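Class D beta-lactamase (Fusobacterium nucleatum subsp. polymorphum, PDB 4IED) probably hydrolyses beta-lactam antibiotics such as penicillins to substituted beta-amino acids, as a serine beta-lactamase of class D that confers resistance. Local coordinates at residues A[62-67]-A[109-114]; A[101-106]-A[180-185]. One frame throughout, in Å; residues are numbered along the deposited sequence. Where two conformers were deposited one is given.

Overall arrangement
Interactions 1 and 2 are neighbouring contacts of one chain, with centres about 12 Å apart. Tyr-111 of interaction 1 brings its OH to 3.4 Å from CB of Ile-103 in interaction 2, while CG2 of Thr-64 packs 3.7 Å from CD1 of Ile-182. Interaction 1 joins two helices of the helical region; interaction 2 carries the packing to the edge of the antiparallel sheet. The first segment of each leads to the active site: Thr-64 OG1 is hydrogen-bonded to the backbone O of the carboxylated lysine at position 60, and Ser-106, which does not touch 180-185, is hydrogen-bonded to Ser-57 and Lys-196. A bound magnesium ion lies about 9 Å from the side chain of Leu-114.

Interaction 1: residues A[62-67]-A[109-114]; sequences FNTLIG and PAYKKL
Tyr-111 lays the edge of its ring beside Asn-63, with CD2 3.6 Å from Asn-63 ND2 and the amide carbon CG close to the ring plane. The two side chains slide past each other in opposite directions, their flat groups turned 59° apart, so the amide passes the rim of the ring and does not stack on it. The ring ends in OH, which donates a 2.7 Å hydrogen bond to OG1 of Thr-64. This threonine stands OG1 beside its own backbone N (chi1 -56°), and the same oxygen is hydrogen-bonded to the backbone O of the carboxylated lysine at position 60, one turn earlier. A tyrosine suits the place because it is long enough to bridge the gap between the two segments, whose axes come within 10.6 Å, and still finish with a donor.

Next along the helix, Leu-114 meets Asn-63 tip to tip, its CD2 3.6 Å from Asn-63 OD1. That amide oxygen is buried by the contact, faces the leucine methyl and has no polar partner in the model. The other methyl of Leu-114, CD1, comes to 4.1 Å from CA of Gly-67; Gly-67 has no side chain, and a beta carbon there would run into this methyl. Asn-63 also reaches Leu-118 and Met-123 further along helix 108-130, while Leu-99, Ala-102 and Ile-103 pack on Tyr-111.

Segments 62-67 and 109-114 run in broadly the same direction, their axes 41° apart. This is helix packing in the helical region of the penicillin-recognising serine beta-lactamase fold, against the helix that follows the Ser-X-X-Lys motif.

Interaction 2: residues A[101-106]-A[180-185]; sequences YAIKVS and KDITIL
Ile-103 and Ile-182 are the two residues most deeply engaged here, and their side chains cross at about a right angle. The branch methyl CG2 of Ile-103 sits 3.8 Å from CG1 of Ile-182 and touches its CD1 as well. Ile-182 holds CG1 between its backbone N and carbonyl carbon (chi1 70°), an uncommon position for isoleucine in a helix, here at the last residue of helix 173-182. Ile-103 sends its other branch onward, CD1 lying 4.0 Å from CG2 of Thr-183. Beta-branched side chains suit this join, since each offers two arms: Thr-183 gives its methyl to Ile-103 while its OG1 is hydrogen-bonded to Val-179 O, back in the helix that it leaves.

Lys-104, third in buried surface, flanks this apolar patch. Its chain runs extended until chi4 (-75°) turns NZ aside, and NZ then meets the other segment through water. One water, 2.9 Å from Lys-104 NZ, donates to both Ile-182 O and Ile-184 O, each at 2.7 Å; a second links NZ to Asp-181 O. These carbonyls would thus probably feel the positive charge, although none bonds to it directly.

Helix 99-105, closed by a Schellman motif with Ser-106 as its C-prime residue, thus packs on the turn from helix 173-182 into edge strand 184-187, which pairs with strand 192-200, bearer of the Lys-Thr-Gly motif. Just past the contact, Ser-106 OG is hydrogen-bonded to Ser-57 and Lys-196, joining the Ser-X-Val, Ser-X-X-Lys and Lys-Thr-Gly motifs as in class D active sites.

Interaction 1: residues A[62-67]-A[109-114]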
loop_
_atom_site.group_PDB
_atom_site.type_symbol
_atom_site.label_atom_id
_atom_site.label_comp_id
_atom_site.label_asym_id
_atom_site.label_seq_id
_atom_site.Cartn_x
_atom_site.Cartn_y
_atom_site.Cartn_z
ATOM N N PHE A 62 -5.828 0.904 3.453
ATOM C CA PHE A 62 -6.856 1.814 3.792
ATOM C C PHE A 62 -8.255 1.293 3.756
ATOM O O PHE A 62 -9.131 1.763 4.485
ATOM C CB PHE A 62 -6.624 3.123 3.008
ATOM C CG PHE A 62 -5.323 3.723 3.380
ATOM C CD1 PHE A 62 -5.188 4.432 4.573
ATOM C CD2 PHE A 62 -4.162 3.568 2.637
ATOM C CE1 PHE A 62 -3.978 4.891 4.993
ATOM C CE2 PHE A 62 -2.973 4.076 3.042
ATOM C CZ PHE A 62 -2.859 4.747 4.206
ATOM N N ASN A 63 -8.569 0.337 2.849
ATOM C CA ASN A 63 -9.806 -0.368 2.881
ATOM C C ASN A 63 -9.967 -1.014 4.293
ATOM O O ASN A 63 -11.074 -0.913 4.897
ATOM C CB ASN A 63 -9.832 -1.384 1.711
ATOM C CG ASN A 63 -11.220 -1.894 1.367
ATOM O OD1 ASN A 63 -12.237 -1.557 1.939
ATOM N ND2 ASN A 63 -11.283 -2.786 0.338
ATOM N N THR A 64 -8.909 -1.625 4.801
ATOM C CA THR A 64 -9.004 -2.234 6.143
ATOM C C THR A 64 -9.343 -1.173 7.213
ATOM O O THR A 64 -10.250 -1.379 8.035
ATOM C CB THR A 64 -7.660 -2.826 6.574
ATOM O OG1 THR A 64 -7.195 -3.792 5.561
ATOM C CG2 THR A 64 -7.784 -3.552 7.915
ATOM N N LEU A 65 -8.690 0.012 7.109
ATOM C CA LEU A 65 -8.927 1.064 8.140
ATOM C C LEU A 65 -10.340 1.539 8.102
ATOM O O LEU A 65 -11.006 1.673 9.137
ATOM C CB LEU A 65 -7.953 2.174 7.889
ATOM C CG LEU A 65 -7.925 3.304 8.837
ATOM C CD1 LEU A 65 -7.620 2.908 10.295
ATOM C CD2 LEU A 65 -7.052 4.449 8.416
ATOM N N ILE A 66 -10.897 1.771 6.908
ATOM C CA ILE A 66 -12.266 2.190 6.807
ATOM C C ILE A 66 -13.228 1.114 7.260
ATOM O O ILE A 66 -14.254 1.374 7.912
ATOM C CB ILE A 66 -12.611 2.584 5.355
ATOM C CG1 ILE A 66 -11.750 3.799 4.929
ATOM C CG2 ILE A 66 -14.045 2.890 5.159
ATOM C CD1 ILE A 66 -11.671 4.029 3.419
ATOM N N GLY A 67 -12.959 -0.149 6.976
ATOM C CA GLY A 67 -13.789 -1.231 7.489
ATOM C C GLY A 67 -13.837 -1.343 8.994
ATOM O O GLY A 67 -14.883 -1.544 9.551
ATOM N N PRO A 109 -10.797 -11.521 -3.099
ATOM C CA PRO A 109 -12.230 -11.664 -2.822
ATOM C C PRO A 109 -12.682 -11.225 -1.463
ATOM O O PRO A 109 -13.869 -10.804 -1.265
ATOM C CB PRO A 109 -12.503 -13.152 -3.008
ATOM C CG PRO A 109 -11.146 -13.778 -3.366
ATOM C CD PRO A 109 -10.112 -12.741 -3.519
ATOM N N ALA A 110 -11.845 -11.303 -0.440
ATOM C CA ALA A 110 -12.177 -10.879 0.925
ATOM C C ALA A 110 -12.327 -9.348 0.939
ATOM O O ALA A 110 -13.224 -8.867 1.573
ATOM C CB ALA A 110 -11.069 -11.312 1.869
ATOM N N TYR A 111 -11.457 -8.618 0.226
ATOM C CA TYR A 111 -11.530 -7.197 0.205
ATOM C C TYR A 111 -12.649 -6.678 -0.724
ATOM O O TYR A 111 -13.231 -5.605 -0.455
ATOM C CB TYR A 111 -10.170 -6.564 -0.096
ATOM C CG TYR A 111 -9.344 -6.468 1.164
ATOM C CD1 TYR A 111 -8.491 -7.538 1.541
ATOM C CD2 TYR A 111 -9.434 -5.351 1.963
ATOM C CE1 TYR A 111 -7.884 -7.494 2.767
ATOM C CE2 TYR A 111 -8.759 -5.315 3.171
ATOM C CZ TYR A 111 -7.951 -6.374 3.520
ATOM O OH TYR A 111 -7.274 -6.341 4.746
ATOM N N LYS A 112 -13.024 -7.465 -1.716
ATOM C CA LYS A 112 -14.230 -7.090 -2.519
ATOM C C LYS A 112 -15.472 -7.231 -1.567
ATOM O O LYS A 112 -16.356 -6.380 -1.575
ATOM C CB LYS A 112 -14.330 -7.956 -3.725
ATOM C CG LYS A 112 -13.338 -7.620 -4.760
ATOM C CD LYS A 112 -13.558 -8.432 -6.040
ATOM C CE LYS A 112 -12.711 -7.951 -7.187
ATOM N NZ LYS A 112 -12.941 -8.644 -8.451
ATOM N N LYS A 113 -15.569 -8.309 -0.804
ATOM C CA LYS A 113 -16.644 -8.438 0.169
ATOM C C LYS A 113 -16.673 -7.279 1.148
ATOM O O LYS A 113 -17.748 -6.699 1.424
ATOM C CB LYS A 113 -16.458 -9.752 0.936
ATOM C CG LYS A 113 -17.496 -10.029 2.017
ATOM C CD LYS A 113 -17.245 -11.381 2.642
ATOM C CE LYS A 113 -18.260 -11.717 3.659
ATOM N NZ LYS A 113 -19.652 -11.577 3.123
ATOM N N LEU A 114 -15.506 -6.889 1.682
ATOM C CA LEU A 114 -15.435 -5.718 2.542
ATOM C C LEU A 114 -15.998 -4.450 1.889
ATOM O O LEU A 114 -16.800 -3.734 2.472
ATOM C CB LEU A 114 -13.992 -5.513 2.994
ATOM C CG LEU A 114 -13.765 -4.384 4.030
ATOM C CD1 LEU A 114 -14.564 -4.517 5.230
ATOM C CD2 LEU A 114 -12.339 -4.233 4.353
#

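Interaction 2: residues A[101-106]-A[180-185]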
loop_
_atom_site.group_PDB
_atom_site.type_symbol
_atom_site.label_atom_id
_atom_site.label_comp_id
_atom_site.label_asym_id
_atom_site.label_seq_id
_atom_site.Cartn_x
_atom_site.Cartn_y
_atom_site.Cartn_z
ATOM N N TYR A 101 -5.105 -12.175 7.750
ATOM C CA TYR A 101 -4.627 -13.102 6.748
ATOM C C TYR A 101 -4.873 -12.557 5.390
ATOM O O TYR A 101 -4.001 -12.646 4.487
ATOM C CB TYR A 101 -5.383 -14.404 6.927
ATOM C CG TYR A 101 -4.963 -15.429 5.869
ATOM C CD1 TYR A 101 -3.836 -16.175 6.001
ATOM C CD2 TYR A 101 -5.758 -15.643 4.764
ATOM C CE1 TYR A 101 -3.417 -17.075 5.007
ATOM C CE2 TYR A 101 -5.357 -16.552 3.759
ATOM C CZ TYR A 101 -4.203 -17.232 3.917
ATOM O OH TYR A 101 -3.727 -18.169 3.024
ATOM N N ALA A 102 -6.049 -11.987 5.206
ATOM C CA ALA A 102 -6.433 -11.515 3.860
ATOM C C ALA A 102 -5.438 -10.470 3.306
ATOM O O ALA A 102 -5.020 -10.491 2.134
ATOM C CB ALA A 102 -7.791 -10.976 3.849
ATOM N N ILE A 103 -4.975 -9.548 4.141
ATOM C CA ILE A 103 -4.030 -8.526 3.644
ATOM C C ILE A 103 -2.666 -9.135 3.335
ATOM O O ILE A 103 -2.027 -8.759 2.349
ATOM C CB ILE A 103 -3.968 -7.274 4.528
ATOM C CG1 ILE A 103 -3.305 -6.102 3.798
ATOM C CG2 ILE A 103 -3.153 -7.589 5.834
ATOM C CD1 ILE A 103 -3.427 -4.749 4.506
ATOM N N LYS A 104 -2.242 -10.130 4.141
ATOM C CA LYS A 104 -0.960 -10.676 4.003
ATOM C C LYS A 104 -0.788 -11.436 2.682
ATOM O O LYS A 104 0.296 -11.444 2.070
ATOM C CB LYS A 104 -0.689 -11.645 5.159
ATOM C CG LYS A 104 -0.364 -10.919 6.454
ATOM C CD LYS A 104 -0.352 -11.895 7.623
ATOM C CE LYS A 104 -0.020 -11.268 8.974
ATOM N NZ LYS A 104 1.412 -10.949 9.135
ATOM N N VAL A 105 -1.883 -12.073 2.256
ATOM C CA VAL A 105 -1.879 -12.819 1.016
ATOM C C VAL A 105 -2.480 -12.056 -0.185
ATOM O O VAL A 105 -2.491 -12.533 -1.308
ATOM C CB VAL A 105 -2.587 -14.192 1.095
ATOM C CG1 VAL A 105 -1.997 -14.942 2.340
ATOM C CG2 VAL A 105 -4.077 -14.102 1.249
ATOM N N SER A 106 -2.978 -10.876 0.115
ATOM C CA SER A 106 -3.659 -9.991 -0.884
ATOM C C SER A 106 -4.901 -10.666 -1.457
ATOM O O SER A 106 -5.128 -10.778 -2.691
ATOM C CB SER A 106 -2.667 -9.609 -1.988
ATOM O OG SER A 106 -3.060 -8.309 -2.509
ATOM N N LYS A 180 -1.350 -1.128 11.408
ATOM C CA LYS A 180 0.085 -1.262 11.568
ATOM C C LYS A 180 0.462 -2.707 11.868
ATOM O O LYS A 180 1.403 -3.233 11.235
ATOM C CB LYS A 180 0.569 -0.394 12.751
ATOM C CG LYS A 180 0.341 1.128 12.540
ATOM C CD LYS A 180 0.974 1.912 13.704
ATOM C CE LYS A 180 2.507 1.896 13.578
ATOM N NZ LYS A 180 3.160 2.629 14.702
ATOM N N ASP A 181 -0.236 -3.381 12.759
ATOM C CA ASP A 181 0.168 -4.708 13.137
ATOM C C ASP A 181 0.080 -5.702 11.959
ATOM O O ASP A 181 0.944 -6.543 11.764
ATOM C CB ASP A 181 -0.686 -5.187 14.260
ATOM C CG ASP A 181 -0.069 -6.362 15.000
ATOM O OD1 ASP A 181 0.949 -6.159 15.733
ATOM O OD2 ASP A 181 -0.620 -7.496 14.932
ATOM N N ILE A 182 -0.982 -5.630 11.174
ATOM C CA ILE A 182 -1.173 -6.580 10.046
ATOM C C ILE A 182 -0.237 -6.391 8.888
ATOM O O ILE A 182 -0.086 -7.320 8.092
ATOM C CB ILE A 182 -2.626 -6.586 9.546
ATOM C CG1 ILE A 182 -3.016 -5.303 8.817
ATOM C CG2 ILE A 182 -3.576 -6.917 10.744
ATOM C CD1 ILE A 182 -4.441 -5.146 8.397
ATOM N N THR A 183 0.342 -5.208 8.796
ATOM C CA THR A 183 1.288 -4.864 7.755
ATOM C C THR A 183 2.756 -5.098 8.093
ATOM O O THR A 183 3.626 -4.776 7.232
ATOM C CB THR A 183 1.107 -3.429 7.232
ATOM O OG1 THR A 183 1.225 -2.517 8.336
ATOM C CG2 THR A 183 -0.256 -3.208 6.461
ATOM N N ILE A 184 3.084 -5.720 9.217
ATOM C CA ILE A 184 4.442 -6.010 9.558
ATOM C C ILE A 184 4.996 -7.022 8.547
ATOM O O ILE A 184 4.440 -8.115 8.419
ATOM C CB ILE A 184 4.576 -6.530 10.983
ATOM C CG1 ILE A 184 4.146 -5.409 11.962
ATOM C CG2 ILE A 184 6.004 -6.961 11.161
ATOM C CD1 ILE A 184 4.033 -5.872 13.398
ATOM N N LEU A 185 6.129 -6.672 7.971
ATOM C CA LEU A 185 6.841 -7.558 7.050
ATOM C C LEU A 185 8.103 -8.144 7.617
ATOM O O LEU A 185 8.313 -9.329 7.598
ATOM C CB LEU A 185 7.139 -6.787 5.775
ATOM C CG LEU A 185 5.947 -6.268 4.917
ATOM C CD1 LEU A 185 6.497 -5.404 3.769
ATOM C CD2 LEU A 185 5.005 -7.381 4.482
HETATM O O HOH W 1 2.087 -8.750 7.346
HETATM O O HOH W 2 1.157 -9.371 11.597
#